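Local atomic coordinates of amidase, hydantoinase/carbamoylase family (Paraburkholderia phymatum, PDB entry 6C0D), a protein that probably hydrolyses N-carbamoyl-L-amino acids to the free amino acids, as a metal-dependent, homodimeric amidase of the peptidase M20 family. Residues P14-P18 against I19-D23; L41-P45 against V46-A50; G97-D100 against G101-V105; L109-A112 against R113-E117. One frame throughout, in Å; residues are numbered along the deposited sequence.

Interaction 1. Residues P14-P18 against I19-D23; sequences PRIDP and IRLLD. With EDO (1,2-ethanediol), chain K.
Asp17 turns back over the first turn of helix 18-30 and acts as its N-cap, accepting hydrogen bonds from the amides of Ile19 and Arg20. Its CG stands anti to the backbone N (chi1 178°), which carries the carboxylate beside its own carbonyl and over the start of the helix. There Asp17 OD1 accepts an almost straight bond from Arg20 N at 3.1 Å (174° at the hydrogen), and a weak, bent one from Ile19 N at 3.0 Å. Arg20 N approaches from well above the carboxylate plane rather than within it. The ordinary helical bonds begin at the cap residue's own carbonyl: Leu21 N donates to Asp17 O at 3.0 Å and Leu22 N to Pro18 O at 3.0 Å.

The apolar part is a hydrophobic staple, in which the residue before the cap reaches the fourth of the helix: Ile16 CD1 lies 4.3 Å from Leu21 CD2. Both side chains also pack on helix 102-117.

Charge comes in more loosely. Arg20 lays one face of its guanidinium over Asp17 CB, but its NE stays 4.3 Å from Asp17 OD2, with no N-H aimed at that oxygen; its salt bridges go to Glu110 and Glu117. The other carboxylate oxygen, Asp17 OD2, accepts a hydrogen bond at 2.9 Å from O2 of an ethanediol, probably left from the crystallisation liquor.

Interaction 2. Residues L41-P45 against V46-A50; sequences LSLSP and VDIDA
Asp47 lies across the loop that leads into its own helix, its CB pressed against Leu41 O at 3.1 Å and its carboxylate reaching the peptide between Ser42 and Leu43. A chi1 of 177° swings the carboxylate away from its own N and back toward the loop, and Asp47 OD2 takes a hydrogen bond from Leu43 N at 2.8 Å. The amide approaches from above the carboxylate plane, 41° out of it; the same oxygen is also salt-bridged to Arg51, one helical turn on, so a backbone N-H and a charged group both help to fix it.

Ser44 answers in the other direction. Its OG accepts from Asp47 N at 3.3 Å and gives its own hydrogen to Leu41 O at 2.7 Å, in the carbonyl plane and on a lone pair. Leu41 O also receives Ser44 N, the closing bond of a type II turn from Leu41 to Ser44 that has Leu43 at positive phi (70°).

On another flank, Leu43 CD2 meets Ile48 CD1 at 4.1 Å, while helix 167-173 packs against Leu43. Behind them the helical bonds set in, with Ile48 N to Ser44 O at 2.8 Å. With a turn tied down by an aspartate and the residue before the cap reaching the fourth of the helix, this is a serine N-cap with a hydrophobic staple, at the start of helix 45-60.

Interaction 3. Residues G97-D100 against G101-V105; sequences GWLD and GALGV. With ZN (zinc ion), chain B.
Asp100 and Ala102 straddle a glycine in an unusual conformation: Gly101 has phi 85° and psi -55°, the values of a classic gamma turn, where a CB would collide with Asp100 O. Ala102 N closes the turn with a weak bond to Asp100 O at 3.0 Å. This sharp bend lets the chain swing from the zinc site straight into helix 102-117 of the M20 fold.

The helix is tied back to the loop by Leu103 N, which donates to Leu99 O at 3.0 Å, and Ala102 CB sits against Trp98 O at 3.4 Å. Leu99 CD2 lies over the centre of one face of the Trp98 ring and also reaches Leu103 CD1 at 4.3 Å, making a short apolar run that Ile402 of helix 399-419 joins.

Pointing the other way, Asp100 extends its carboxylate from the backbone (chi1 -172°) and binds the zinc ion through OD1 at 2.2 Å; His89, His196 and two waters complete its five ligands. In relatives with two metals this aspartate bridges them, and a second zinc here is predicted. Asp100 OD2, 3.7 Å from the zinc ion, receives a weak hydrogen bond at 3.3 Å from the nearer of the metal-bound waters.

Interaction 4. Residues L109-A112 against R113-E117; sequences LEIA and RALGE
Arg113 folds back along the helix and presents its guanidinium to side chains four and three residues back, a face to Leu109 and an edge to Glu110. Leu109 CG sits over the face toward its rim, and Leu109 CD2 comes within 3.4 Å of Arg113 NH1, the two chains slanting past each other. Glu110 meets the edge. Arg113 grips it side-on through two nitrogens that converge on one oxygen, NH2 to Glu110 OE1 at 2.8 Å and NE to the same OE1 at 3.1 Å. This OE1 lies close to the guanidinium plane, yet the carboxylate is itself turned 52° from that plane; NH2 meets OE1 nearly along its C-O axis, and NE from above the carboxylate plane.

A bend at chi2 of Glu110 (60°) and another at chi3 of Arg113 (-62°) bring the groups together, and Asp24 of helix 18-30 takes the NH1 end of the arginine. The two carboxylates probably balance the charge of the buried guanidinium, which has Arg20 and Arg57 close by.

Farther round the helix, Ile111 and Leu115 lie side by side and point the same way, Ile111 CG2 3.8 Å from Leu115 CD1; Ile111 packs on helix 399-419 and Leu115 on strand 125-130. Regular bonds such as Leu115 N to Ile111 O, 2.9 Å, run beneath. The i to i+3 salt bridge and the apolar i to i+4 pair lie on helix 102-117, the crossover helix of the beta-alpha-beta unit with strands 83-88 and 125-130.

Overall arrangement
The four contacts follow one another along the chain, and three of them start a helix: interaction 1 begins helix 18-30, interaction 2 helix 45-60 and interaction 3 helix 102-117, whose far end holds interaction 4. Interactions 3 and 4 have centres about 18 Å apart on that shared helix, linking the zinc site with the periphery. There interaction 4 meets interaction 1, centres about 9 Å apart, through salt bridges from helix 18-30 and packing of the loop before it on helix 102-117. Interaction 2 touches none of the others; its centre is about 15 Å from that of interaction 3, and the side chain of Ser42 is about 11 Å from the zinc ion and about 6 Å from that of Glu135, a predicted metal ligand.

Interaction 1. Residues P14-P18 against I19-D23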
ATOM      1  N   PRO A  14      54.923  -4.996   2.041  1.00 25.44           N
ATOM      2  CA  PRO A  14      54.690  -4.602   0.650  1.00 23.85           C
ATOM      3  C   PRO A  14      54.159  -3.181   0.571  1.00 25.08           C
ATOM      4  O   PRO A  14      53.637  -2.630   1.540  1.00 23.23           O
ATOM      5  CB  PRO A  14      53.633  -5.598   0.162  1.00 23.08           C
ATOM      6  CG  PRO A  14      53.526  -6.636   1.225  1.00 29.38           C
ATOM      7  CD  PRO A  14      53.979  -6.031   2.491  1.00 25.02           C
ATOM      8  N   ARG A  15      54.269  -2.608  -0.623  1.00 20.32           N
ATOM      9  CA  ARG A  15      53.821  -1.239  -0.888  1.00 21.63           C
ATOM     10  C   ARG A  15      52.931  -1.260  -2.126  1.00 26.54           C
ATOM     11  O   ARG A  15      53.403  -1.576  -3.225  1.00 25.08           O
ATOM     12  CB  ARG A  15      55.025  -0.316  -1.088  1.00 23.18           C
ATOM     13  N   ILE A  16      51.641  -0.940  -1.963  1.00 17.58           N
ATOM     14  CA  ILE A  16      50.773  -0.894  -3.132  1.00 16.50           C
ATOM     15  C   ILE A  16      51.143   0.309  -3.989  1.00 19.89           C
ATOM     16  O   ILE A  16      51.837   1.234  -3.561  1.00 21.56           O
ATOM     17  CB  ILE A  16      49.280  -0.844  -2.759  1.00 18.23           C
ATOM     18  CG1 ILE A  16      48.936   0.526  -2.145  1.00 21.88           C
ATOM     19  CG2 ILE A  16      48.932  -1.985  -1.821  1.00 18.85           C
ATOM     20  CD1 ILE A  16      47.414   0.789  -2.045  1.00 21.40           C
ATOM     21  N   ASP A  17      50.664   0.287  -5.220  1.00 20.99           N
ATOM     22  CA  ASP A  17      50.819   1.420  -6.126  1.00 22.17           C
ATOM     23  C   ASP A  17      49.453   2.089  -6.196  1.00 22.03           C
ATOM     24  O   ASP A  17      48.538   1.557  -6.842  1.00 22.57           O
ATOM     25  CB  ASP A  17      51.281   0.948  -7.511  1.00 23.57           C
ATOM     26  CG  ASP A  17      51.405   2.084  -8.521  1.00 31.06           C
ATOM     27  OD1 ASP A  17      50.844   3.169  -8.295  1.00 27.99           O
ATOM     28  OD2 ASP A  17      52.062   1.876  -9.562  1.00 33.16           O
ATOM     29  N   PRO A  18      49.252   3.227  -5.525  1.00 22.28           N
ATOM     30  CA  PRO A  18      47.897   3.797  -5.460  1.00 23.92           C
ATOM     31  C   PRO A  18      47.396   4.287  -6.805  1.00 26.39           C
ATOM     32  O   PRO A  18      46.179   4.269  -7.048  1.00 21.96           O
ATOM     33  CB  PRO A  18      48.042   4.946  -4.447  1.00 25.22           C
ATOM     34  CG  PRO A  18      49.502   5.340  -4.527  1.00 30.69           C
ATOM     35  CD  PRO A  18      50.238   4.030  -4.775  1.00 23.84           C
ATOM     36  N   ILE A  19      48.296   4.714  -7.691  1.00 22.03           N
ATOM     37  CA  ILE A  19      47.866   5.171  -9.007  1.00 25.36           C
ATOM     38  C   ILE A  19      47.357   3.990  -9.821  1.00 27.71           C
ATOM     39  O   ILE A  19      46.290   4.050 -10.449  1.00 23.72           O
ATOM     40  CB  ILE A  19      49.017   5.902  -9.719  1.00 26.49           C
ATOM     41  CG1 ILE A  19      49.422   7.155  -8.933  1.00 30.77           C
ATOM     42  CG2 ILE A  19      48.616   6.297 -11.147  1.00 33.10           C
ATOM     43  CD1 ILE A  19      50.644   7.861  -9.522  1.00 33.82           C
ATOM     44  N   ARG A  20      48.114   2.892  -9.809  1.00 25.36           N
ATOM     45  CA  ARG A  20      47.703   1.673 -10.497  1.00 26.04           C
ATOM     46  C   ARG A  20      46.362   1.169  -9.968  1.00 25.54           C
ATOM     47  O   ARG A  20      45.500   0.730 -10.743  1.00 23.58           O
ATOM     48  CB  ARG A  20      48.797   0.608 -10.320  1.00 25.87           C
ATOM     49  CG  ARG A  20      48.575  -0.707 -11.056  1.00 24.79           C
ATOM     50  CD  ARG A  20      49.831  -1.586 -10.960  1.00 26.13           C
ATOM     51  NE  ARG A  20      50.135  -1.945  -9.570  1.00 22.40           N
ATOM     52  CZ  ARG A  20      51.263  -2.538  -9.179  1.00 28.69           C
ATOM     53  NH1 ARG A  20      52.200  -2.845 -10.069  1.00 28.34           N
ATOM     54  NH2 ARG A  20      51.453  -2.834  -7.896  1.00 23.08           N
ATOM     55  N   LEU A  21      46.181   1.206  -8.646  1.00 20.34           N
ATOM     56  CA  LEU A  21      44.917   0.789  -8.034  1.00 21.75           C
ATOM     57  C   LEU A  21      43.741   1.606  -8.561  1.00 25.75           C
ATOM     58  O   LEU A  21      42.741   1.049  -9.032  1.00 22.21           O
ATOM     59  CB  LEU A  21      45.009   0.940  -6.520  1.00 18.98           C
ATOM     60  CG  LEU A  21      43.700   0.746  -5.763  1.00 20.97           C
ATOM     61  CD1 LEU A  21      43.348  -0.745  -5.746  1.00 20.72           C
ATOM     62  CD2 LEU A  21      43.837   1.315  -4.353  1.00 21.96           C
ATOM     63  N   LEU A  22      43.837   2.936  -8.470  1.00 21.82           N
ATOM     64  CA  LEU A  22      42.744   3.795  -8.920  1.00 21.29           C
ATOM     65  C   LEU A  22      42.518   3.678 -10.425  1.00 26.79           C
ATOM     66  O   LEU A  22      41.371   3.721 -10.891  1.00 28.34           O
ATOM     67  CB  LEU A  22      43.025   5.251  -8.523  1.00 23.36           C
ATOM     68  CG  LEU A  22      42.897   5.408  -7.004  1.00 34.53           C
ATOM     69  CD1 LEU A  22      43.548   6.705  -6.509  1.00 38.99           C
ATOM     70  CD2 LEU A  22      41.435   5.348  -6.615  1.00 35.95           C
ATOM     71  N   ASP A  23      43.597   3.549 -11.210  1.00 24.33           N
ATOM     72  CA  ASP A  23      43.439   3.407 -12.663  1.00 30.30           C
ATOM     73  C   ASP A  23      42.603   2.176 -12.999  1.00 27.61           C
ATOM     74  O   ASP A  23      41.713   2.231 -13.857  1.00 27.53           O
ATOM     75  CB  ASP A  23      44.805   3.306 -13.360  1.00 30.19           C
ATOM     76  CG  ASP A  23      45.572   4.635 -13.395  1.00 47.74           C
ATOM     77  OD1 ASP A  23      45.028   5.684 -12.974  1.00 44.76           O
ATOM     78  OD2 ASP A  23      46.740   4.619 -13.858  1.00 40.03           O
TER
HETATM   79  C1  EDO K 510      49.736   1.931 -13.619  0.52 49.55           C
HETATM   80  O1  EDO K 510      50.084   0.616 -14.072  0.52 43.99           O
HETATM   81  C2  EDO K 510      51.000   2.743 -13.350  0.52 51.79           C
HETATM   82  O2  EDO K 510      51.024   3.190 -11.985  0.52 50.49           O

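Interaction 2. Residues L41-P45 against V46-A50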
ATOM      1  N   LEU A  41      25.038  -6.213 -15.502  1.00 39.35           N
ATOM      2  CA  LEU A  41      24.366  -7.417 -15.024  1.00 42.80           C
ATOM      3  C   LEU A  41      25.122  -8.667 -15.462  1.00 40.08           C
ATOM      4  O   LEU A  41      25.630  -8.736 -16.583  1.00 40.63           O
ATOM      5  CB  LEU A  41      22.927  -7.474 -15.541  1.00 42.25           C
ATOM      6  CG  LEU A  41      22.036  -6.246 -15.318  1.00 46.34           C
ATOM      7  CD1 LEU A  41      20.589  -6.569 -15.647  1.00 47.88           C
ATOM      8  CD2 LEU A  41      22.166  -5.709 -13.902  1.00 47.37           C
ATOM      9  N   SER A  42      25.176  -9.662 -14.572  1.00 38.56           N
ATOM     10  CA  SER A  42      25.896 -10.907 -14.838  1.00 37.58           C
ATOM     11  C   SER A  42      25.607 -11.454 -16.233  1.00 39.31           C
ATOM     12  O   SER A  42      24.449 -11.598 -16.627  1.00 41.80           O
ATOM     13  CB  SER A  42      25.518 -11.961 -13.799  1.00 36.42           C
ATOM     14  OG  SER A  42      25.901 -11.571 -12.501  1.00 34.48           O
ATOM     15  N   LEU A  43      26.677 -11.753 -16.972  1.00 40.63           N
ATOM     16  CA  LEU A  43      26.687 -12.423 -18.271  1.00 41.47           C
ATOM     17  C   LEU A  43      26.126 -11.572 -19.405  1.00 44.39           C
ATOM     18  O   LEU A  43      26.008 -12.075 -20.530  1.00 45.58           O
ATOM     19  CB  LEU A  43      25.933 -13.762 -18.238  1.00 43.70           C
ATOM     20  CG  LEU A  43      26.389 -14.708 -17.126  1.00 44.84           C
ATOM     21  CD1 LEU A  43      25.536 -15.963 -17.124  1.00 42.56           C
ATOM     22  CD2 LEU A  43      27.861 -15.039 -17.280  1.00 39.60           C
ATOM     23  N   SER A  44      25.764 -10.316 -19.157  1.00 44.76           N
ATOM     24  CA  SER A  44      25.437  -9.406 -20.242  1.00 46.12           C
ATOM     25  C   SER A  44      26.696  -9.125 -21.059  1.00 45.57           C
ATOM     26  O   SER A  44      27.814  -9.321 -20.573  1.00 43.44           O
ATOM     27  CB  SER A  44      24.873  -8.106 -19.683  1.00 45.19           C
ATOM     28  OG  SER A  44      25.875  -7.426 -18.940  1.00 42.83           O
ATOM     29  N   PRO A  45      26.548  -8.675 -22.309  1.00 49.50           N
ATOM     30  CA  PRO A  45      27.746  -8.362 -23.113  1.00 47.01           C
ATOM     31  C   PRO A  45      28.732  -7.429 -22.425  1.00 44.34           C
ATOM     32  O   PRO A  45      29.946  -7.653 -22.514  1.00 42.98           O
ATOM     33  CB  PRO A  45      27.150  -7.732 -24.376  1.00 50.31           C
ATOM     34  CG  PRO A  45      25.831  -8.394 -24.514  1.00 52.60           C
ATOM     35  CD  PRO A  45      25.316  -8.616 -23.117  1.00 50.67           C
ATOM     36  N   VAL A  46      28.255  -6.393 -21.733  1.00 43.73           N
ATOM     37  CA  VAL A  46      29.191  -5.485 -21.082  1.00 41.44           C
ATOM     38  C   VAL A  46      29.855  -6.167 -19.892  1.00 39.97           C
ATOM     39  O   VAL A  46      31.042  -5.941 -19.617  1.00 40.71           O
ATOM     40  CB  VAL A  46      28.480  -4.174 -20.686  1.00 47.72           C
ATOM     41  CG1 VAL A  46      27.405  -4.419 -19.640  1.00 47.36           C
ATOM     42  CG2 VAL A  46      29.486  -3.161 -20.184  1.00 46.80           C
ATOM     43  N   ASP A  47      29.129  -7.037 -19.188  1.00 38.89           N
ATOM     44  CA  ASP A  47      29.746  -7.778 -18.096  1.00 35.71           C
ATOM     45  C   ASP A  47      30.812  -8.734 -18.617  1.00 35.38           C
ATOM     46  O   ASP A  47      31.899  -8.838 -18.035  1.00 36.95           O
ATOM     47  CB  ASP A  47      28.675  -8.532 -17.306  1.00 37.73           C
ATOM     48  CG  ASP A  47      29.262  -9.386 -16.204  1.00 37.97           C
ATOM     49  OD1 ASP A  47      29.812  -8.809 -15.236  1.00 37.68           O
ATOM     50  OD2 ASP A  47      29.182 -10.636 -16.299  1.00 37.07           O
ATOM     51  N   ILE A  48      30.526  -9.438 -19.716  1.00 37.46           N
ATOM     52  CA  ILE A  48      31.529 -10.331 -20.287  1.00 37.41           C
ATOM     53  C   ILE A  48      32.750  -9.540 -20.739  1.00 36.80           C
ATOM     54  O   ILE A  48      33.891  -9.970 -20.535  1.00 35.42           O
ATOM     55  CB  ILE A  48      30.927 -11.158 -21.442  1.00 40.26           C
ATOM     56  CG1 ILE A  48      29.858 -12.112 -20.908  1.00 40.84           C
ATOM     57  CG2 ILE A  48      32.018 -11.924 -22.172  1.00 40.88           C
ATOM     58  CD1 ILE A  48      30.339 -12.997 -19.765  1.00 38.57           C
ATOM     59  N   ASP A  49      32.530  -8.369 -21.352  1.00 38.02           N
ATOM     60  CA  ASP A  49      33.643  -7.521 -21.774  1.00 37.71           C
ATOM     61  C   ASP A  49      34.532  -7.164 -20.592  1.00 42.17           C
ATOM     62  O   ASP A  49      35.765  -7.241 -20.673  1.00 34.04           O
ATOM     63  CB  ASP A  49      33.122  -6.239 -22.430  1.00 39.48           C
ATOM     64  CG  ASP A  49      32.623  -6.450 -23.837  1.00 53.86           C
ATOM     65  OD1 ASP A  49      33.023  -7.438 -24.495  1.00 51.08           O
ATOM     66  OD2 ASP A  49      31.829  -5.602 -24.291  1.00 50.28           O
ATOM     67  N   ALA A  50      33.912  -6.771 -19.477  1.00 34.92           N
ATOM     68  CA  ALA A  50      34.668  -6.424 -18.282  1.00 31.05           C
ATOM     69  C   ALA A  50      35.425  -7.627 -17.738  1.00 31.87           C
ATOM     70  O   ALA A  50      36.540  -7.488 -17.221  1.00 29.96           O
ATOM     71  CB  ALA A  50      33.725  -5.864 -17.220  1.00 34.63           C
TER

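Interaction 3. Residues G97-D100 against G101-V105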
ATOM      1  N   GLY A  97      26.457   0.927  -8.138  1.00 45.29           N
ATOM      2  CA  GLY A  97      27.494   1.926  -7.999  1.00 45.07           C
ATOM      3  C   GLY A  97      28.851   1.382  -8.440  1.00 43.81           C
ATOM      4  O   GLY A  97      29.024   0.192  -8.697  1.00 45.28           O
ATOM      5  N   TRP A  98      29.832   2.285  -8.522  1.00 33.46           N
ATOM      6  CA  TRP A  98      31.088   1.895  -9.152  1.00 30.94           C
ATOM      7  C   TRP A  98      32.026   1.162  -8.209  1.00 29.86           C
ATOM      8  O   TRP A  98      33.044   0.626  -8.663  1.00 33.61           O
ATOM      9  CB  TRP A  98      31.785   3.118  -9.759  1.00 33.43           C
ATOM     10  CG  TRP A  98      32.509   4.041  -8.812  1.00 33.04           C
ATOM     11  CD1 TRP A  98      31.954   4.871  -7.867  1.00 35.46           C
ATOM     12  CD2 TRP A  98      33.925   4.292  -8.782  1.00 33.19           C
ATOM     13  NE1 TRP A  98      32.947   5.596  -7.232  1.00 34.25           N
ATOM     14  CE2 TRP A  98      34.163   5.249  -7.772  1.00 33.82           C
ATOM     15  CE3 TRP A  98      35.018   3.773  -9.497  1.00 32.29           C
ATOM     16  CZ2 TRP A  98      35.448   5.714  -7.471  1.00 33.20           C
ATOM     17  CZ3 TRP A  98      36.289   4.234  -9.200  1.00 31.74           C
ATOM     18  CH2 TRP A  98      36.494   5.198  -8.193  1.00 34.85           C
ATOM     19  N   LEU A  99      31.714   1.106  -6.915  1.00 29.75           N
ATOM     20  CA  LEU A  99      32.602   0.444  -5.973  1.00 27.14           C
ATOM     21  C   LEU A  99      32.010  -0.791  -5.311  1.00 28.20           C
ATOM     22  O   LEU A  99      32.771  -1.588  -4.763  1.00 25.83           O
ATOM     23  CB  LEU A  99      33.054   1.429  -4.884  1.00 30.12           C
ATOM     24  CG  LEU A  99      33.807   2.657  -5.406  1.00 32.46           C
ATOM     25  CD1 LEU A  99      34.014   3.672  -4.287  1.00 32.76           C
ATOM     26  CD2 LEU A  99      35.146   2.246  -6.016  1.00 27.57           C
ATOM     27  N   ASP A 100      30.688  -0.969  -5.325  1.00 31.26           N
ATOM     28  CA  ASP A 100      30.119  -2.177  -4.739  1.00 32.67           C
ATOM     29  C   ASP A 100      30.604  -3.382  -5.519  1.00 35.22           C
ATOM     30  O   ASP A 100      30.309  -3.523  -6.710  1.00 34.15           O
ATOM     31  CB  ASP A 100      28.587  -2.124  -4.733  1.00 35.10           C
ATOM     32  CG  ASP A 100      27.960  -3.285  -3.938  1.00 43.19           C
ATOM     33  OD1 ASP A 100      28.501  -4.415  -3.967  1.00 34.88           O
ATOM     34  OD2 ASP A 100      26.928  -3.061  -3.268  1.00 50.44           O
ATOM     35  N   GLY A 101      31.344  -4.247  -4.840  1.00 29.04           N
ATOM     36  CA  GLY A 101      31.928  -5.408  -5.475  1.00 25.50           C
ATOM     37  C   GLY A 101      33.251  -5.114  -6.148  1.00 23.92           C
ATOM     38  O   GLY A 101      34.251  -5.767  -5.841  1.00 24.11           O
ATOM     39  N   ALA A 102      33.277  -4.123  -7.050  1.00 23.92           N
ATOM     40  CA  ALA A 102      34.503  -3.772  -7.762  1.00 26.69           C
ATOM     41  C   ALA A 102      35.659  -3.500  -6.806  1.00 24.37           C
ATOM     42  O   ALA A 102      36.805  -3.883  -7.073  1.00 23.08           O
ATOM     43  CB  ALA A 102      34.251  -2.549  -8.648  1.00 26.88           C
ATOM     44  N   LEU A 103      35.374  -2.847  -5.680  1.00 23.55           N
ATOM     45  CA  LEU A 103      36.433  -2.529  -4.725  1.00 20.46           C
ATOM     46  C   LEU A 103      37.253  -3.762  -4.357  1.00 23.15           C
ATOM     47  O   LEU A 103      38.487  -3.747  -4.429  1.00 19.20           O
ATOM     48  CB  LEU A 103      35.833  -1.908  -3.464  1.00 20.99           C
ATOM     49  CG  LEU A 103      36.898  -1.373  -2.507  1.00 19.05           C
ATOM     50  CD1 LEU A 103      37.153   0.115  -2.801  1.00 23.66           C
ATOM     51  CD2 LEU A 103      36.483  -1.566  -1.037  1.00 19.77           C
ATOM     52  N   GLY A 104      36.585  -4.841  -3.945  1.00 18.77           N
ATOM     53  CA  GLY A 104      37.330  -5.988  -3.441  1.00 15.46           C
ATOM     54  C   GLY A 104      38.011  -6.774  -4.546  1.00 21.32           C
ATOM     55  O   GLY A 104      39.073  -7.366  -4.324  1.00 18.44           O
ATOM     56  N   VAL A 105      37.425  -6.791  -5.745  1.00 19.56           N
ATOM     57  CA  VAL A 105      38.077  -7.451  -6.881  1.00 22.35           C
ATOM     58  C   VAL A 105      39.390  -6.756  -7.210  1.00 22.09           C
ATOM     59  O   VAL A 105      40.436  -7.402  -7.359  1.00 20.70           O
ATOM     60  CB  VAL A 105      37.148  -7.478  -8.112  1.00 23.45           C
ATOM     61  CG1 VAL A 105      37.894  -8.084  -9.310  1.00 21.38           C
ATOM     62  CG2 VAL A 105      35.873  -8.285  -7.814  1.00 22.26           C
TER
HETATM   63 ZN    ZN B 501      28.628  -6.352  -3.013  0.70 26.97          ZN
HETATM   64  O   HOH W   1      26.553  -6.280  -2.642  1.00 35.17           O
HETATM   65  O   HOH W   2      28.800  -8.205  -1.740  1.00 28.61           O

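Interaction 4. Residues L109-A112 against R113-E117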
ATOM      1  N   LEU A 109      43.462  -7.811  -6.880  1.00 17.77           N
ATOM      2  CA  LEU A 109      44.459  -7.720  -7.938  1.00 18.91           C
ATOM      3  C   LEU A 109      45.671  -6.914  -7.486  1.00 21.64           C
ATOM      4  O   LEU A 109      46.824  -7.328  -7.685  1.00 20.36           O
ATOM      5  CB  LEU A 109      43.818  -7.088  -9.182  1.00 22.64           C
ATOM      6  CG  LEU A 109      44.634  -6.918 -10.457  1.00 26.59           C
ATOM      7  CD1 LEU A 109      45.085  -8.282 -10.969  1.00 27.26           C
ATOM      8  CD2 LEU A 109      43.774  -6.182 -11.519  1.00 26.82           C
ATOM      9  N   GLU A 110      45.435  -5.744  -6.889  1.00 16.67           N
ATOM     10  CA  GLU A 110      46.567  -4.911  -6.498  1.00 17.83           C
ATOM     11  C   GLU A 110      47.370  -5.573  -5.392  1.00 18.46           C
ATOM     12  O   GLU A 110      48.603  -5.471  -5.357  1.00 18.56           O
ATOM     13  CB  GLU A 110      46.092  -3.532  -6.037  1.00 20.02           C
ATOM     14  CG  GLU A 110      47.232  -2.644  -5.516  1.00 18.41           C
ATOM     15  CD  GLU A 110      48.309  -2.367  -6.556  1.00 20.50           C
ATOM     16  OE1 GLU A 110      48.023  -2.457  -7.775  1.00 23.52           O
ATOM     17  OE2 GLU A 110      49.459  -2.061  -6.156  1.00 20.45           O
ATOM     18  N   ILE A 111      46.684  -6.233  -4.463  1.00 17.25           N
ATOM     19  CA  ILE A 111      47.389  -6.907  -3.374  1.00 19.65           C
ATOM     20  C   ILE A 111      48.239  -8.040  -3.918  1.00 19.75           C
ATOM     21  O   ILE A 111      49.389  -8.211  -3.503  1.00 16.47           O
ATOM     22  CB  ILE A 111      46.388  -7.394  -2.312  1.00 14.21           C
ATOM     23  CG1 ILE A 111      45.754  -6.168  -1.626  1.00 16.46           C
ATOM     24  CG2 ILE A 111      47.095  -8.293  -1.270  1.00 16.25           C
ATOM     25  CD1 ILE A 111      44.504  -6.509  -0.817  1.00 16.47           C
ATOM     26  N   ALA A 112      47.712  -8.800  -4.885  1.00 16.22           N
ATOM     27  CA  ALA A 112      48.536  -9.836  -5.523  1.00 17.94           C
ATOM     28  C   ALA A 112      49.767  -9.226  -6.179  1.00 19.77           C
ATOM     29  O   ALA A 112      50.888  -9.735  -6.025  1.00 18.86           O
ATOM     30  CB  ALA A 112      47.708 -10.602  -6.548  1.00 19.98           C
ATOM     31  N   ARG A 113      49.583  -8.098  -6.885  1.00 19.21           N
ATOM     32  CA  ARG A 113      50.715  -7.432  -7.514  1.00 20.06           C
ATOM     33  C   ARG A 113      51.716  -6.964  -6.466  1.00 20.27           C
ATOM     34  O   ARG A 113      52.917  -7.235  -6.570  1.00 21.94           O
ATOM     35  CB  ARG A 113      50.219  -6.258  -8.376  1.00 21.17           C
ATOM     36  CG  ARG A 113      49.534  -6.716  -9.686  1.00 22.66           C
ATOM     37  CD  ARG A 113      49.195  -5.524 -10.607  1.00 22.51           C
ATOM     38  NE  ARG A 113      48.249  -4.594  -9.979  1.00 24.33           N
ATOM     39  CZ  ARG A 113      47.124  -4.149 -10.539  1.00 26.73           C
ATOM     40  NH1 ARG A 113      46.785  -4.526 -11.769  1.00 25.70           N
ATOM     41  NH2 ARG A 113      46.350  -3.296  -9.870  1.00 22.60           N
ATOM     42  N   ALA A 114      51.235  -6.269  -5.434  1.00 20.61           N
ATOM     43  CA  ALA A 114      52.147  -5.683  -4.457  1.00 19.33           C
ATOM     44  C   ALA A 114      52.890  -6.754  -3.657  1.00 19.07           C
ATOM     45  O   ALA A 114      54.084  -6.604  -3.376  1.00 19.94           O
ATOM     46  CB  ALA A 114      51.377  -4.745  -3.523  1.00 20.47           C
ATOM     47  N   LEU A 115      52.211  -7.843  -3.274  1.00 16.67           N
ATOM     48  CA  LEU A 115      52.926  -8.875  -2.520  1.00 17.51           C
ATOM     49  C   LEU A 115      53.957  -9.569  -3.394  1.00 23.23           C
ATOM     50  O   LEU A 115      55.013  -9.996  -2.896  1.00 21.45           O
ATOM     51  CB  LEU A 115      51.948  -9.890  -1.918  1.00 16.86           C
ATOM     52  CG  LEU A 115      51.467  -9.570  -0.484  1.00 18.14           C
ATOM     53  CD1 LEU A 115      50.780  -8.204  -0.422  1.00 20.06           C
ATOM     54  CD2 LEU A 115      50.536 -10.664   0.074  1.00 20.20           C
ATOM     55  N   GLY A 116      53.684  -9.667  -4.699  1.00 19.43           N
ATOM     56  CA  GLY A 116      54.655 -10.236  -5.622  1.00 21.42           C
ATOM     57  C   GLY A 116      55.857  -9.350  -5.854  1.00 25.90           C
ATOM     58  O   GLY A 116      56.931  -9.850  -6.200  1.00 25.86           O
ATOM     59  N   GLU A 117      55.707  -8.042  -5.643  1.00 22.19           N
ATOM     60  CA  GLU A 117      56.781  -7.088  -5.885  1.00 20.75           C
ATOM     61  C   GLU A 117      57.668  -6.860  -4.671  1.00 30.43           C
ATOM     62  O   GLU A 117      58.677  -6.158  -4.784  1.00 31.68           O
ATOM     63  CB  GLU A 117      56.191  -5.745  -6.349  1.00 25.01           C
ATOM     64  CG  GLU A 117      55.587  -5.822  -7.736  1.00 25.52           C
ATOM     65  CD  GLU A 117      54.630  -4.671  -8.041  1.00 34.97           C
ATOM     66  OE1 GLU A 117      54.287  -3.878  -7.126  1.00 26.10           O
ATOM     67  OE2 GLU A 117      54.221  -4.574  -9.212  1.00 33.99           O
TER